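Local coordinates for protein phenylacetate-coenzyme A ligase (Bacteroides vulgatus, PDB 3LAX) that belongs, as a CoA ligase, to the AMP-binding enzyme family and is represented here by its small alpha/beta C-terminal domain, at residues 66-69 against 70-74. Residues are numbered along the deposited sequence; the frame is centred on the assembly and turned at random.
Sequences LTRE and ITRQL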
loop_
_atom_site.group_PDB
_atom_site.type_symbol
_atom_site.label_atom_id
_atom_site.label_comp_id
_atom_site.label_asym_id
_atom_site.label_seq_id
_atom_site.Cartn_x
_atom_site.Cartn_y
_atom_site.Cartn_z
ATOM N N LEU A 66 -12.532 -6.012 -3.047
ATOM C CA LEU A 66 -11.341 -5.466 -3.687
ATOM C C LEU A 66 -10.215 -5.329 -2.664
ATOM O O LEU A 66 -9.077 -5.728 -2.927
ATOM C CB LEU A 66 -11.671 -4.107 -4.322
ATOM C CG LEU A 66 -10.530 -3.290 -4.923
ATOM C CD1 LEU A 66 -9.789 -4.072 -6.018
ATOM C CD2 LEU A 66 -11.052 -1.953 -5.446
ATOM N N THR A 67 -10.530 -4.780 -1.498
ATOM C CA THR A 67 -9.537 -4.594 -0.444
ATOM C C THR A 67 -8.948 -5.948 -0.044
ATOM O O THR A 67 -7.729 -6.091 0.108
ATOM C CB THR A 67 -10.164 -3.897 0.783
ATOM O OG1 THR A 67 -10.632 -2.597 0.402
ATOM C CG2 THR A 67 -9.125 -3.728 1.893
ATOM N N ARG A 68 -9.810 -6.951 0.106
ATOM C CA ARG A 68 -9.397 -8.309 0.474
ATOM C C ARG A 68 -8.468 -8.904 -0.579
ATOM O O ARG A 68 -7.424 -9.483 -0.247
ATOM C CB ARG A 68 -10.643 -9.182 0.640
ATOM C CG ARG A 68 -10.416 -10.677 0.843
ATOM C CD ARG A 68 -11.746 -11.414 0.546
ATOM N NE ARG A 68 -11.769 -12.803 1.002
ATOM C CZ ARG A 68 -12.735 -13.676 0.724
ATOM N NH1 ARG A 68 -13.769 -13.321 -0.031
ATOM N NH2 ARG A 68 -12.666 -14.912 1.198
ATOM N N GLU A 69 -8.824 -8.765 -1.847
ATOM C CA GLU A 69 -8.012 -9.343 -2.916
ATOM C C GLU A 69 -6.640 -8.678 -3.005
ATOM O O GLU A 69 -5.621 -9.354 -3.190
ATOM C CB GLU A 69 -8.746 -9.248 -4.257
ATOM C CG GLU A 69 -7.929 -9.757 -5.444
ATOM C CD GLU A 69 -7.567 -11.242 -5.365
ATOM O OE1 GLU A 69 -8.087 -11.986 -4.502
ATOM O OE2 GLU A 69 -6.755 -11.670 -6.201
ATOM N N ILE A 70 -6.590 -7.362 -2.858
ATOM C CA ILE A 70 -5.306 -6.654 -2.860
ATOM C C ILE A 70 -4.443 -7.132 -1.691
ATOM O O ILE A 70 -3.240 -7.402 -1.846
ATOM C CB ILE A 70 -5.503 -5.116 -2.782
ATOM C CG1 ILE A 70 -6.212 -4.605 -4.044
ATOM C CG2 ILE A 70 -4.157 -4.409 -2.593
ATOM C CD1 ILE A 70 -6.908 -3.248 -3.881
ATOM N N THR A 71 -5.053 -7.240 -0.515
ATOM C CA THR A 71 -4.329 -7.676 0.679
ATOM C C THR A 71 -3.722 -9.068 0.472
ATOM O O THR A 71 -2.550 -9.308 0.786
ATOM C CB THR A 71 -5.242 -7.671 1.916
ATOM O OG1 THR A 71 -5.790 -6.357 2.085
ATOM C CG2 THR A 71 -4.463 -8.037 3.178
ATOM N N ARG A 72 -4.522 -9.975 -0.070
ATOM C CA ARG A 72 -4.102 -11.345 -0.348
ATOM C C ARG A 72 -2.909 -11.367 -1.303
ATOM O O ARG A 72 -1.895 -12.020 -1.051
ATOM C CB ARG A 72 -5.290 -12.079 -0.979
ATOM C CG ARG A 72 -5.230 -13.591 -0.998
ATOM C CD ARG A 72 -6.654 -14.157 -1.110
ATOM N NE ARG A 72 -7.575 -13.217 -1.753
ATOM C CZ ARG A 72 -8.888 -13.186 -1.537
ATOM N NH1 ARG A 72 -9.433 -14.042 -0.685
ATOM N NH2 ARG A 72 -9.661 -12.298 -2.169
ATOM N N GLN A 73 -3.035 -10.650 -2.415
ATOM C CA GLN A 73 -1.964 -10.630 -3.411
ATOM C C GLN A 73 -0.691 -10.013 -2.855
ATOM O O GLN A 73 0.414 -10.508 -3.128
ATOM C CB GLN A 73 -2.389 -9.894 -4.677
ATOM C CG GLN A 73 -3.379 -10.683 -5.530
ATOM C CD GLN A 73 -3.551 -10.069 -6.896
ATOM O OE1 GLN A 73 -2.639 -9.427 -7.418
ATOM N NE2 GLN A 73 -4.730 -10.240 -7.480
ATOM N N LEU A 74 -0.819 -8.937 -2.082
ATOM C CA LEU A 74 0.371 -8.306 -1.494
ATOM C C LEU A 74 1.048 -9.246 -0.496
ATOM O O LEU A 74 2.276 -9.396 -0.509
ATOM C CB LEU A 74 0.043 -6.961 -0.829
ATOM C CG LEU A 74 -0.394 -5.868 -1.804
ATOM C CD1 LEU A 74 -0.736 -4.597 -1.058
ATOM C CD2 LEU A 74 0.722 -5.607 -2.817
#
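Glu-69 sends CG anti to its backbone N (chi1 177°) and then bends at chi2, which carries its carboxylate forward between Arg-72 and Gln-73, one turn further along helix 60-78. This helix is the crossover of the beta-alpha-beta unit formed with strands 43-52 and 83-87. Each carboxylate oxygen has a different partner. Glu-69 OE2 accepts from Gln-73 NE2 at 2.8 Å in a nearly straight bond (178°); NE2 comes from the anti side, somewhat out of the carboxylate plane, while OE2 lies in the amide plane of Gln-73, the two planes being 79° apart. Arg-72 adopts two conformations; in one, its guanidinium edge meets Glu-69 OE1, with a salt bridge from Arg-72 NH2 at 2.8 Å, though the angles at NH2 and NE make these hydrogen bonds weak. In that conformation Arg-68 CG lies over one guanidinium face, and Arg-72 NH1 is 3.1 Å from Arg-68 NE, a like-charge approach that the carboxylate may partly offset. On the buried side, Leu-66 CD1 packs on Ile-70 CD1 at 3.7 Å, and both side chains touch Phe-26 and strand 83-87. The Thr-71 side chain touches Val-84 of that strand, and Thr-71 OG1 donates to Thr-67 O at 2.8 Å from above the carbonyl plane, while Thr-71 N reaches the same oxygen from the opposite face.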